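PDB 3DR6: yncA from Salmonella typhimurium, which probably transfers an acetyl group from acetyl-coenzyme A to an acceptor substrate, as a member of the GNAT family of acetyltransferases. Local coordinates for residues G79-S87 / G115-I123; H134-M145 / L156-Q164. All coordinates share one frame; numbering follows the deposited sequence.

Interaction 1 of 2, residues G79-S87 / G115-I123; sequences GFRYTVEHS and GKHVMVAGI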
ATOM      1  N   GLY C  79       8.514  -8.234   2.967  1.00 18.46           N
ATOM      2  CA  GLY C  79       9.597  -7.279   2.916  1.00 18.38           C
ATOM      3  C   GLY C  79       9.251  -5.928   3.533  1.00 17.45           C
ATOM      4  O   GLY C  79      10.131  -5.144   3.824  1.00 17.56           O
ATOM      5  N   PHE C  80       7.966  -5.662   3.743  1.00 16.76           N
ATOM      6  CA  PHE C  80       7.544  -4.399   4.321  1.00 16.46           C
ATOM      7  C   PHE C  80       7.243  -4.473   5.826  1.00 16.15           C
ATOM      8  O   PHE C  80       6.682  -3.516   6.404  1.00 16.28           O
ATOM      9  CB  PHE C  80       6.287  -3.919   3.582  1.00 16.85           C
ATOM     10  CG  PHE C  80       6.540  -3.585   2.152  1.00 18.31           C
ATOM     11  CD1 PHE C  80       6.114  -4.443   1.141  1.00 18.99           C
ATOM     12  CD2 PHE C  80       7.207  -2.395   1.813  1.00 19.39           C
ATOM     13  CE1 PHE C  80       6.366  -4.136  -0.194  1.00 19.80           C
ATOM     14  CE2 PHE C  80       7.449  -2.063   0.478  1.00 20.25           C
ATOM     15  CZ  PHE C  80       7.030  -2.931  -0.527  1.00 18.90           C
ATOM     16  N   ARG C  81       7.619  -5.584   6.455  1.00 16.24           N
ATOM     17  CA  ARG C  81       7.178  -5.878   7.832  1.00 16.09           C
ATOM     18  C   ARG C  81       7.801  -4.970   8.904  1.00 16.79           C
ATOM     19  O   ARG C  81       7.418  -5.067  10.070  1.00 18.14           O
ATOM     20  CB  ARG C  81       7.421  -7.356   8.191  1.00 15.07           C
ATOM     21  CG  ARG C  81       8.912  -7.736   8.295  1.00 16.25           C
ATOM     22  CD  ARG C  81       9.135  -9.246   8.513  1.00 16.68           C
ATOM     23  NE  ARG C  81      10.554  -9.587   8.705  1.00 19.18           N
ATOM     24  CZ  ARG C  81      11.435  -9.736   7.718  1.00 20.95           C
ATOM     25  NH1 ARG C  81      11.055  -9.554   6.453  1.00 19.87           N
ATOM     26  NH2 ARG C  81      12.696 -10.068   7.996  1.00 21.41           N
ATOM     27  N   TYR C  82       8.774  -4.135   8.537  1.00 15.85           N
ATOM     28  CA  TYR C  82       9.261  -3.104   9.467  1.00 15.60           C
ATOM     29  C   TYR C  82       8.803  -1.695   9.121  1.00 15.55           C
ATOM     30  O   TYR C  82       9.244  -0.731   9.742  1.00 15.74           O
ATOM     31  CB  TYR C  82      10.780  -3.208   9.649  1.00 15.82           C
ATOM     32  CG  TYR C  82      11.159  -4.607  10.049  1.00 15.59           C
ATOM     33  CD1 TYR C  82      11.853  -5.415   9.165  1.00 15.98           C
ATOM     34  CD2 TYR C  82      10.783  -5.136  11.300  1.00 15.66           C
ATOM     35  CE1 TYR C  82      12.205  -6.699   9.498  1.00 17.30           C
ATOM     36  CE2 TYR C  82      11.123  -6.455  11.643  1.00 17.67           C
ATOM     37  CZ  TYR C  82      11.842  -7.218  10.711  1.00 17.42           C
ATOM     38  OH  TYR C  82      12.228  -8.518  10.939  1.00 19.54           O
ATOM     39  N   THR C  83       7.856  -1.588   8.177  1.00 15.91           N
ATOM     40  CA  THR C  83       7.262  -0.313   7.778  1.00 15.90           C
ATOM     41  C   THR C  83       5.772  -0.296   8.135  1.00 16.43           C
ATOM     42  O   THR C  83       4.986  -1.176   7.700  1.00 16.18           O
ATOM     43  CB  THR C  83       7.454  -0.049   6.266  1.00 16.81           C
ATOM     44  OG1 THR C  83       8.857  -0.070   5.962  1.00 16.09           O
ATOM     45  CG2 THR C  83       6.871   1.332   5.863  1.00 15.01           C
ATOM     46  N   VAL C  84       5.399   0.673   8.962  1.00 15.16           N
ATOM     47  CA  VAL C  84       4.013   0.805   9.395  1.00 15.97           C
ATOM     48  C   VAL C  84       3.435   2.131   8.905  1.00 15.62           C
ATOM     49  O   VAL C  84       4.177   3.093   8.646  1.00 16.16           O
ATOM     50  CB  VAL C  84       3.844   0.667  10.938  1.00 15.64           C
ATOM     51  CG1 VAL C  84       4.062  -0.813  11.385  1.00 15.25           C
ATOM     52  CG2 VAL C  84       4.758   1.681  11.706  1.00 15.67           C
ATOM     53  N   GLU C  85       2.115   2.169   8.769  1.00 15.66           N
ATOM     54  CA  GLU C  85       1.417   3.381   8.395  1.00 16.70           C
ATOM     55  C   GLU C  85       0.450   3.767   9.514  1.00 17.64           C
ATOM     56  O   GLU C  85      -0.348   2.923   9.987  1.00 17.88           O
ATOM     57  CB  GLU C  85       0.638   3.174   7.085  1.00 17.35           C
ATOM     58  CG  GLU C  85      -0.170   4.393   6.730  1.00 18.10           C
ATOM     59  CD  GLU C  85      -0.900   4.256   5.417  1.00 23.10           C
ATOM     60  OE1 GLU C  85      -0.719   3.197   4.754  1.00 23.87           O
ATOM     61  OE2 GLU C  85      -1.646   5.213   5.076  1.00 23.46           O
ATOM     62  N   HIS C  86       0.494   5.042   9.911  1.00 17.85           N
ATOM     63  CA  HIS C  86      -0.260   5.507  11.090  1.00 18.38           C
ATOM     64  C   HIS C  86      -1.639   5.997  10.697  1.00 18.63           C
ATOM     65  O   HIS C  86      -1.868   6.335   9.550  1.00 17.83           O
ATOM     66  CB  HIS C  86       0.512   6.600  11.888  1.00 19.43           C
ATOM     67  CG  HIS C  86       0.465   7.981  11.290  1.00 22.93           C
ATOM     68  ND1 HIS C  86      -0.695   8.719  11.202  1.00 26.90           N
ATOM     69  CD2 HIS C  86       1.452   8.777  10.807  1.00 23.37           C
ATOM     70  CE1 HIS C  86      -0.427   9.889  10.644  1.00 29.57           C
ATOM     71  NE2 HIS C  86       0.876   9.956  10.422  1.00 26.91           N
ATOM     72  N   SER C  87      -2.542   6.015  11.662  1.00 18.73           N
ATOM     73  CA  SER C  87      -3.794   6.713  11.503  1.00 20.11           C
ATOM     74  C   SER C  87      -4.016   7.473  12.806  1.00 19.33           C
ATOM     75  O   SER C  87      -3.956   6.889  13.900  1.00 18.44           O
ATOM     76  CB  SER C  87      -4.932   5.742  11.135  1.00 21.84           C
ATOM     77  OG  SER C  87      -5.233   4.840  12.212  1.00 26.93           O
ATOM     78  N   GLY C 115      10.001  -2.407  17.290  1.00 15.97           N
ATOM     79  CA  GLY C 115      11.139  -2.506  16.362  1.00 15.51           C
ATOM     80  C   GLY C 115      10.906  -1.997  14.945  1.00 15.44           C
ATOM     81  O   GLY C 115      11.674  -2.306  14.039  1.00 14.99           O
ATOM     82  N   LYS C 116       9.854  -1.201  14.737  1.00 14.94           N
ATOM     83  CA  LYS C 116       9.544  -0.750  13.379  1.00 15.10           C
ATOM     84  C   LYS C 116      10.624   0.216  12.884  1.00 14.85           C
ATOM     85  O   LYS C 116      11.158   1.011  13.653  1.00 14.78           O
ATOM     86  CB  LYS C 116       8.158  -0.109  13.278  1.00 15.56           C
ATOM     87  CG  LYS C 116       6.962  -1.069  13.570  1.00 14.89           C
ATOM     88  CD  LYS C 116       7.118  -2.405  12.855  1.00 14.80           C
ATOM     89  CE  LYS C 116       5.927  -3.336  13.143  1.00 16.52           C
ATOM     90  NZ  LYS C 116       6.171  -4.639  12.440  1.00 16.50           N
ATOM     91  N   HIS C 117      10.953   0.125  11.595  1.00 14.99           N
ATOM     92  CA  HIS C 117      12.091   0.880  11.025  1.00 14.52           C
ATOM     93  C   HIS C 117      11.689   2.186  10.331  1.00 14.47           C
ATOM     94  O   HIS C 117      12.474   3.158  10.312  1.00 13.15           O
ATOM     95  CB  HIS C 117      12.897  -0.024  10.067  1.00 14.90           C
ATOM     96  CG  HIS C 117      14.152   0.600   9.529  1.00 15.08           C
ATOM     97  ND1 HIS C 117      15.195   0.997  10.332  1.00 14.29           N
ATOM     98  CD2 HIS C 117      14.537   0.868   8.254  1.00 16.09           C
ATOM     99  CE1 HIS C 117      16.165   1.488   9.586  1.00 14.31           C
ATOM    100  NE2 HIS C 117      15.804   1.408   8.321  1.00 14.52           N
ATOM    101  N   VAL C 118      10.477   2.218   9.763  1.00 13.56           N
ATOM    102  CA  VAL C 118       9.978   3.443   9.093  1.00 13.79           C
ATOM    103  C   VAL C 118       8.493   3.601   9.442  1.00 15.24           C
ATOM    104  O   VAL C 118       7.785   2.589   9.420  1.00 14.59           O
ATOM    105  CB  VAL C 118      10.109   3.353   7.521  1.00 13.97           C
ATOM    106  CG1 VAL C 118       9.506   4.605   6.861  1.00 14.78           C
ATOM    107  CG2 VAL C 118      11.583   3.165   7.099  1.00 13.79           C
HETATM  108  N   MSE C 119       8.028   4.825   9.758  1.00 14.62           N
HETATM  109  CA  MSE C 119       6.552   5.104   9.825  1.00 17.87           C
HETATM  110  C   MSE C 119       6.214   5.973   8.630  1.00 16.04           C
HETATM  111  O   MSE C 119       6.900   6.951   8.326  1.00 16.81           O
HETATM  112  CB  MSE C 119       6.000   5.761  11.135  1.00 17.20           C
HETATM  113  CG  MSE C 119       4.291   5.684  11.437  1.00 12.38           C
HETATM  114 SE   MSE C 119       4.250   6.851  12.939  1.00 34.71          SE
HETATM  115  CE  MSE C 119       6.043   6.281  13.779  1.00 11.13           C
ATOM    116  N   VAL C 120       5.158   5.576   7.959  1.00 16.06           N
ATOM    117  CA  VAL C 120       4.665   6.281   6.794  1.00 15.79           C
ATOM    118  C   VAL C 120       3.361   6.993   7.152  1.00 16.47           C
ATOM    119  O   VAL C 120       2.508   6.410   7.838  1.00 16.59           O
ATOM    120  CB  VAL C 120       4.396   5.274   5.667  1.00 15.60           C
ATOM    121  CG1 VAL C 120       3.744   5.980   4.443  1.00 15.59           C
ATOM    122  CG2 VAL C 120       5.678   4.604   5.239  1.00 15.83           C
ATOM    123  N   ALA C 121       3.199   8.218   6.653  1.00 15.65           N
ATOM    124  CA  ALA C 121       1.943   8.918   6.713  1.00 15.95           C
ATOM    125  C   ALA C 121       1.401   9.075   5.291  1.00 15.93           C
ATOM    126  O   ALA C 121       2.143   9.435   4.386  1.00 16.37           O
ATOM    127  CB  ALA C 121       2.156  10.305   7.363  1.00 14.73           C
ATOM    128  N   GLY C 122       0.119   8.778   5.100  1.00 16.86           N
ATOM    129  CA  GLY C 122      -0.574   9.020   3.825  1.00 18.07           C
ATOM    130  C   GLY C 122      -1.448  10.243   4.054  1.00 19.63           C
ATOM    131  O   GLY C 122      -2.310  10.246   4.947  1.00 21.04           O
ATOM    132  N   ILE C 123      -1.193  11.301   3.291  1.00 18.96           N
ATOM    133  CA  ILE C 123      -1.791  12.607   3.540  1.00 18.88           C
ATOM    134  C   ILE C 123      -2.351  13.129   2.214  1.00 19.45           C
ATOM    135  O   ILE C 123      -1.681  13.045   1.173  1.00 19.44           O
ATOM    136  CB  ILE C 123      -0.711  13.615   4.101  1.00 18.19           C
ATOM    137  CG1 ILE C 123      -0.015  13.082   5.358  1.00 19.19           C
ATOM    138  CG2 ILE C 123      -1.340  14.986   4.368  1.00 18.16           C
ATOM    139  CD1 ILE C 123       1.243  13.900   5.742  1.00 17.88           C
TER
HETATM  140  O   HOH W   1       5.029  -3.554   9.741  1.00 21.40           O
HETATM  141  O   HOH W   2      -1.447   7.999   7.251  1.00 25.76           O

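Interaction 2 of 2, residues H134-M145 / L156-Q164; sequences HHSLGFTVTAQM and LDLTFMQLQ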
ATOM      1  N   HIS C 134       3.691  17.034  10.313  1.00 17.95           N
ATOM      2  CA  HIS C 134       4.633  15.945  10.096  1.00 17.80           C
ATOM      3  C   HIS C 134       6.096  16.390   9.961  1.00 18.05           C
ATOM      4  O   HIS C 134       6.984  15.740  10.517  1.00 18.19           O
ATOM      5  CB  HIS C 134       4.168  15.102   8.889  1.00 16.69           C
ATOM      6  CG  HIS C 134       3.019  14.199   9.213  1.00 17.28           C
ATOM      7  ND1 HIS C 134       1.703  14.613   9.173  1.00 18.46           N
ATOM      8  CD2 HIS C 134       2.989  12.893   9.562  1.00 18.22           C
ATOM      9  CE1 HIS C 134       0.916  13.609   9.517  1.00 17.76           C
ATOM     10  NE2 HIS C 134       1.672  12.548   9.736  1.00 18.58           N
ATOM     11  N   HIS C 135       6.354  17.472   9.223  1.00 18.00           N
ATOM     12  CA  HIS C 135       7.711  18.034   9.137  1.00 18.76           C
ATOM     13  C   HIS C 135       8.272  18.341  10.528  1.00 17.92           C
ATOM     14  O   HIS C 135       9.473  18.130  10.789  1.00 17.95           O
ATOM     15  CB  HIS C 135       7.720  19.331   8.322  1.00 19.42           C
ATOM     16  CG  HIS C 135       7.777  19.129   6.838  1.00 22.24           C
ATOM     17  ND1 HIS C 135       8.643  18.243   6.227  1.00 25.44           N
ATOM     18  CD2 HIS C 135       7.098  19.743   5.836  1.00 22.61           C
ATOM     19  CE1 HIS C 135       8.470  18.297   4.916  1.00 24.88           C
ATOM     20  NE2 HIS C 135       7.552  19.213   4.652  1.00 25.40           N
ATOM     21  N   SER C 136       7.400  18.822  11.417  1.00 16.85           N
ATOM     22  CA  SER C 136       7.806  19.216  12.768  1.00 16.88           C
ATOM     23  C   SER C 136       8.202  18.022  13.635  1.00 16.51           C
ATOM     24  O   SER C 136       8.789  18.208  14.719  1.00 15.48           O
ATOM     25  CB  SER C 136       6.706  20.030  13.482  1.00 16.87           C
ATOM     26  OG  SER C 136       5.725  19.201  14.084  1.00 18.80           O
ATOM     27  N   LEU C 137       7.865  16.813  13.173  1.00 16.05           N
ATOM     28  CA  LEU C 137       8.271  15.578  13.835  1.00 16.71           C
ATOM     29  C   LEU C 137       9.355  14.829  13.055  1.00 17.25           C
ATOM     30  O   LEU C 137       9.683  13.662  13.366  1.00 17.57           O
ATOM     31  CB  LEU C 137       7.052  14.673  14.081  1.00 17.26           C
ATOM     32  CG  LEU C 137       6.174  14.918  15.317  1.00 18.77           C
ATOM     33  CD1 LEU C 137       4.789  14.283  15.145  1.00 20.86           C
ATOM     34  CD2 LEU C 137       6.838  14.407  16.597  1.00 21.69           C
ATOM     35  N   GLY C 138       9.914  15.486  12.046  1.00 15.83           N
ATOM     36  CA  GLY C 138      11.060  14.927  11.363  1.00 15.94           C
ATOM     37  C   GLY C 138      10.703  14.103  10.141  1.00 15.96           C
ATOM     38  O   GLY C 138      11.605  13.545   9.504  1.00 15.96           O
ATOM     39  N   PHE C 139       9.409  14.055   9.797  1.00 15.78           N
ATOM     40  CA  PHE C 139       8.970  13.366   8.561  1.00 16.45           C
ATOM     41  C   PHE C 139       9.442  14.137   7.327  1.00 17.25           C
ATOM     42  O   PHE C 139       9.530  15.377   7.355  1.00 16.74           O
ATOM     43  CB  PHE C 139       7.434  13.233   8.509  1.00 15.92           C
ATOM     44  CG  PHE C 139       6.877  12.149   9.391  1.00 16.97           C
ATOM     45  CD1 PHE C 139       6.761  12.349  10.793  1.00 17.73           C
ATOM     46  CD2 PHE C 139       6.407  10.944   8.840  1.00 17.14           C
ATOM     47  CE1 PHE C 139       6.235  11.319  11.615  1.00 17.05           C
ATOM     48  CE2 PHE C 139       5.879   9.931   9.658  1.00 15.96           C
ATOM     49  CZ  PHE C 139       5.789  10.115  11.032  1.00 16.00           C
ATOM     50  N   THR C 140       9.703  13.409   6.238  1.00 17.80           N
ATOM     51  CA  THR C 140       9.974  14.055   4.957  1.00 19.08           C
ATOM     52  C   THR C 140       9.031  13.512   3.862  1.00 18.09           C
ATOM     53  O   THR C 140       8.571  12.345   3.920  1.00 17.71           O
ATOM     54  CB  THR C 140      11.438  13.856   4.532  1.00 20.25           C
ATOM     55  OG1 THR C 140      11.723  12.460   4.498  1.00 24.67           O
ATOM     56  CG2 THR C 140      12.394  14.512   5.521  1.00 22.72           C
ATOM     57  N   VAL C 141       8.747  14.360   2.878  1.00 17.29           N
ATOM     58  CA  VAL C 141       7.893  13.977   1.743  1.00 16.46           C
ATOM     59  C   VAL C 141       8.675  13.067   0.812  1.00 16.36           C
ATOM     60  O   VAL C 141       9.752  13.425   0.338  1.00 16.46           O
ATOM     61  CB  VAL C 141       7.379  15.206   0.928  1.00 17.09           C
ATOM     62  CG1 VAL C 141       6.547  14.731  -0.254  1.00 18.04           C
ATOM     63  CG2 VAL C 141       6.543  16.122   1.805  1.00 17.29           C
ATOM     64  N   THR C 142       8.152  11.863   0.610  1.00 15.22           N
ATOM     65  CA  THR C 142       8.789  10.893  -0.287  1.00 15.16           C
ATOM     66  C   THR C 142       7.887  10.398  -1.416  1.00 15.29           C
ATOM     67  O   THR C 142       8.340   9.607  -2.252  1.00 14.05           O
ATOM     68  CB  THR C 142       9.375   9.694   0.465  1.00 15.10           C
ATOM     69  OG1 THR C 142       8.359   9.085   1.271  1.00 16.27           O
ATOM     70  CG2 THR C 142      10.606  10.113   1.335  1.00 15.75           C
ATOM     71  N   ALA C 143       6.620  10.829  -1.432  1.00 14.67           N
ATOM     72  CA  ALA C 143       5.727  10.562  -2.594  1.00 15.06           C
ATOM     73  C   ALA C 143       4.739  11.700  -2.821  1.00 15.09           C
ATOM     74  O   ALA C 143       4.227  12.305  -1.855  1.00 14.98           O
ATOM     75  CB  ALA C 143       4.942   9.238  -2.435  1.00 14.92           C
ATOM     76  N   GLN C 144       4.489  11.985  -4.095  0.70 15.06           N
ATOM     77  CA  GLN C 144       3.442  12.893  -4.531  0.70 15.89           C
ATOM     78  C   GLN C 144       2.736  12.236  -5.724  0.70 15.22           C
ATOM     79  O   GLN C 144       3.261  12.218  -6.838  0.70 15.17           O
ATOM     80  CB  GLN C 144       4.052  14.243  -4.931  0.70 16.51           C
ATOM     81  CG  GLN C 144       3.039  15.287  -5.313  0.70 18.80           C
ATOM     82  CD  GLN C 144       1.869  15.366  -4.354  0.70 21.22           C
ATOM     83  OE1 GLN C 144       0.699  15.238  -4.763  0.70 21.30           O
ATOM     84  NE2 GLN C 144       2.170  15.536  -3.068  0.70 21.86           N
HETATM   85  N   MSE C 145       1.547  11.687  -5.472  1.00 14.71           N
HETATM   86  CA  MSE C 145       0.931  10.745  -6.398  1.00 14.57           C
HETATM   87  C   MSE C 145      -0.424  11.247  -6.831  1.00 14.97           C
HETATM   88  O   MSE C 145      -1.396  11.116  -6.091  1.00 15.78           O
HETATM   89  CB  MSE C 145       0.828   9.376  -5.722  1.00 14.16           C
HETATM   90  CG  MSE C 145       2.226   8.860  -5.302  1.00 13.91           C
HETATM   91 SE   MSE C 145       2.283   7.075  -4.529  0.70 12.45          SE
HETATM   92  CE  MSE C 145       2.004   6.055  -6.140  1.00 14.96           C
ATOM     93  N   LEU C 156      -8.378  12.392  -6.024  1.00 15.97           N
ATOM     94  CA  LEU C 156      -7.562  12.893  -4.926  1.00 16.58           C
ATOM     95  C   LEU C 156      -6.092  12.566  -5.138  1.00 16.56           C
ATOM     96  O   LEU C 156      -5.755  11.465  -5.644  1.00 15.27           O
ATOM     97  CB  LEU C 156      -8.018  12.276  -3.592  1.00 17.15           C
ATOM     98  CG  LEU C 156      -9.473  12.455  -3.170  1.00 19.98           C
ATOM     99  CD1 LEU C 156      -9.702  11.741  -1.835  1.00 22.95           C
ATOM    100  CD2 LEU C 156      -9.838  13.936  -3.062  1.00 20.13           C
ATOM    101  N   ASP C 157      -5.225  13.512  -4.737  1.00 15.73           N
ATOM    102  CA  ASP C 157      -3.771  13.328  -4.798  1.00 15.80           C
ATOM    103  C   ASP C 157      -3.258  12.887  -3.426  1.00 15.60           C
ATOM    104  O   ASP C 157      -3.745  13.367  -2.374  1.00 14.60           O
ATOM    105  CB  ASP C 157      -3.064  14.617  -5.216  1.00 16.84           C
ATOM    106  CG  ASP C 157      -3.583  15.176  -6.549  1.00 17.21           C
ATOM    107  OD1 ASP C 157      -4.224  14.452  -7.351  1.00 14.87           O
ATOM    108  OD2 ASP C 157      -3.347  16.387  -6.775  1.00 21.70           O
ATOM    109  N   LEU C 158      -2.293  11.971  -3.444  1.00 14.63           N
ATOM    110  CA  LEU C 158      -1.747  11.414  -2.193  1.00 15.24           C
ATOM    111  C   LEU C 158      -0.296  11.837  -2.015  1.00 15.63           C
ATOM    112  O   LEU C 158       0.526  11.692  -2.935  1.00 15.91           O
ATOM    113  CB  LEU C 158      -1.811   9.884  -2.225  1.00 15.23           C
ATOM    114  CG  LEU C 158      -1.226   9.147  -1.005  1.00 16.40           C
ATOM    115  CD1 LEU C 158      -2.014   9.510   0.233  1.00 18.65           C
ATOM    116  CD2 LEU C 158      -1.295   7.637  -1.212  1.00 17.70           C
ATOM    117  N   THR C 159       0.015  12.317  -0.822  1.00 14.85           N
ATOM    118  CA  THR C 159       1.393  12.541  -0.424  1.00 15.44           C
ATOM    119  C   THR C 159       1.762  11.439   0.579  1.00 15.62           C
ATOM    120  O   THR C 159       0.990  11.145   1.496  1.00 16.26           O
ATOM    121  CB  THR C 159       1.542  13.955   0.201  1.00 15.54           C
ATOM    122  OG1 THR C 159       1.295  14.930  -0.826  1.00 16.80           O
ATOM    123  CG2 THR C 159       2.938  14.182   0.778  1.00 14.43           C
ATOM    124  N   PHE C 160       2.911  10.795   0.378  1.00 15.75           N
ATOM    125  CA  PHE C 160       3.475  10.009   1.468  1.00 15.64           C
ATOM    126  C   PHE C 160       4.579  10.804   2.122  1.00 15.84           C
ATOM    127  O   PHE C 160       5.410  11.426   1.441  1.00 15.84           O
ATOM    128  CB  PHE C 160       4.061   8.667   1.054  1.00 16.08           C
ATOM    129  CG  PHE C 160       3.046   7.594   0.780  1.00 15.84           C
ATOM    130  CD1 PHE C 160       3.111   6.901  -0.428  1.00 14.53           C
ATOM    131  CD2 PHE C 160       2.063   7.237   1.736  1.00 14.10           C
ATOM    132  CE1 PHE C 160       2.182   5.844  -0.718  1.00 16.29           C
ATOM    133  CE2 PHE C 160       1.158   6.191   1.460  1.00 13.89           C
ATOM    134  CZ  PHE C 160       1.222   5.499   0.220  1.00 15.49           C
HETATM  135  N   MSE C 161       4.559  10.796   3.442  1.00 14.83           N
HETATM  136  CA  MSE C 161       5.730  11.243   4.207  1.00 15.53           C
HETATM  137  C   MSE C 161       6.247  10.110   5.077  1.00 15.67           C
HETATM  138  O   MSE C 161       5.506   9.176   5.425  1.00 16.64           O
HETATM  139  CB  MSE C 161       5.406  12.468   5.040  1.00 15.25           C
HETATM  140  CG  MSE C 161       4.851  13.613   4.204  1.00 16.85           C
HETATM  141 SE   MSE C 161       4.467  15.217   5.295  0.70 14.34          SE
HETATM  142  CE  MSE C 161       6.280  15.766   5.653  1.00 17.12           C
ATOM    143  N   GLN C 162       7.528  10.148   5.391  1.00 15.32           N
ATOM    144  CA  GLN C 162       8.068   9.065   6.194  1.00 14.75           C
ATOM    145  C   GLN C 162       9.111   9.527   7.205  1.00 14.65           C
ATOM    146  O   GLN C 162       9.719  10.564   7.041  1.00 13.86           O
ATOM    147  CB  GLN C 162       8.644   7.956   5.326  1.00 15.00           C
ATOM    148  CG  GLN C 162       9.924   8.335   4.543  1.00 14.52           C
ATOM    149  CD  GLN C 162      10.359   7.203   3.626  1.00 16.49           C
ATOM    150  OE1 GLN C 162       9.781   7.011   2.524  1.00 16.47           O
ATOM    151  NE2 GLN C 162      11.366   6.442   4.064  1.00 17.71           N
ATOM    152  N   LEU C 163       9.288   8.713   8.237  1.00 14.32           N
ATOM    153  CA  LEU C 163      10.264   8.962   9.294  1.00 15.41           C
ATOM    154  C   LEU C 163      10.987   7.663   9.564  1.00 14.71           C
ATOM    155  O   LEU C 163      10.356   6.654   9.925  1.00 14.89           O
ATOM    156  CB  LEU C 163       9.577   9.452  10.586  1.00 15.57           C
ATOM    157  CG  LEU C 163      10.468   9.553  11.839  1.00 14.55           C
ATOM    158  CD1 LEU C 163      11.537  10.665  11.651  1.00 15.85           C
ATOM    159  CD2 LEU C 163       9.604   9.847  13.060  1.00 16.83           C
ATOM    160  N   GLN C 164      12.300   7.672   9.379  1.00 14.37           N
ATOM    161  CA  GLN C 164      13.121   6.502   9.735  1.00 14.24           C
ATOM    162  C   GLN C 164      13.355   6.536  11.240  1.00 14.65           C
ATOM    163  O   GLN C 164      13.729   7.567  11.808  1.00 14.12           O
ATOM    164  CB  GLN C 164      14.440   6.502   8.945  1.00 14.01           C
ATOM    165  CG  GLN C 164      15.164   5.174   9.047  1.00 15.64           C
ATOM    166  CD  GLN C 164      16.363   5.064   8.129  1.00 16.43           C
ATOM    167  OE1 GLN C 164      16.241   5.253   6.913  1.00 17.34           O
ATOM    168  NE2 GLN C 164      17.517   4.723   8.696  1.00 17.53           N
TER
HETATM  169  O   HOH W   3      12.701  12.177   7.410  1.00 19.74           O
HETATM  170  O   HOH W   4      -1.372  17.695  -5.831  1.00 39.87           O

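Interaction 1 of 2, residues G79-S87 / G115-I123
Val84 and Lys116, followed by Tyr82 and His86, bury the most surface where 79-87 runs alongside 115-123. The lysine's aliphatic chain, bent at chi2 (-46°), crosses Val84 at about a right angle, CG and CE each 3.6 Å from Val84 CG1. That bend carries the ammonium back to the type I turn of 80-83, where Lys116 NZ donates to Arg81 O at 2.7 Å, nearly head-on to the carbonyl. A water that accepts from NZ probably links it to Thr83 O, and Tyr54 OH is a further partner.

Next along the chain, Tyr82 O takes two N-H groups, from His117 N at 2.7 Å and Val118 N at 3.2 Å. The parallel ladder then alternates regularly: Val84 N to Val118 O, Val120 N to Val84 O, His86 N to Val120 O. At its far end the His86 ring reaches toward the neighbouring strand. His86 NE2, hydrogen-bonded to His134, lies 3.3 Å from Ala121 CB, and His86 CB is 3.9 Å from SE of Met119, a selenomethionine.

These are the two parallel strands of a beta-alpha-beta crossover through helix 99-113. The buried Lys116 ammonium is received by neutral oxygens, a backbone carbonyl, a tyrosine hydroxyl and a water, which probably steady its charge at the start of the strand pair.

Interaction 2 of 2, residues H134-M145 / L156-Q164
Met161, a selenomethionine and the residue most covered here, reaches from strand 156-164 to the end of the helix before strand 140-145. Its chain turns at chi3 (72°), which lays the methyl CE over one face of the His135 ring, 3.5 Å from the ring centroid, while SE rests 3.6 Å from His134 CB. Further along, Leu163 CB sits squarely over the Phe139 ring, 3.7 Å from its centroid, in a CH-pi contact; His134 CD2 covers the opposite face, so the phenyl is sandwiched. On the sheet face that carries Gln162, Thr142 OG1 donates to Gln162 OE1 at 2.8 Å, and the amide nitrogen of that glutamine goes to Pro146 O of the second subunit. Ala143 CB meets the edge of the Phe160 ring 3.6 Å from CD1, and SE of Met145, also a selenomethionine, approaches the same ring obliquely, a Met-aromatic contact.

Behind these side chains is an antiparallel ladder interrupted by a classic beta bulge: Thr142 N (2.9 Å) and Ala143 N (3.2 Å) both donate to Phe160 O, from the same face of its carbonyl plane. A Schellman motif with Gly138 at positive phi ends the helix, and His135 ND1 bonds Phe139 O, which probably helps to fix the rotation of the ring that meets the Met161 methyl.

The two strands form a beta hairpin at the sheet's end within this chain. Strand 154-164 lies between 118-124 and 140-151, helix 99-113 touches Leu163 and Leu137, and Ala143 packs on Ala143 of the second subunit.

Overall arrangement
The two contacts share one mixed sheet and have centres about 12 Å apart. Strand 118-124 of interaction 1 pairs antiparallel with strand 154-164 of interaction 2, probably through hydrogen bonds from Ala121 N to Met161 O (2.8 Å) and from Thr159 N to Ile123 O (2.7 Å). Helix 128-135 leads from one contact to the other, and His134 NE2 lies 3.3 Å from Ala121 CB. Both contacts also reach the second subunit: Glu85 forms a salt bridge with Arg75 of that subunit, and Thr142 and Gln144 make backbone hydrogen bonds to it. Bound glycerol, probably from the crystallisation liquor, comes within about 4 Å (nearest atoms) of Gly122 and of Leu158, and may mark a pocket.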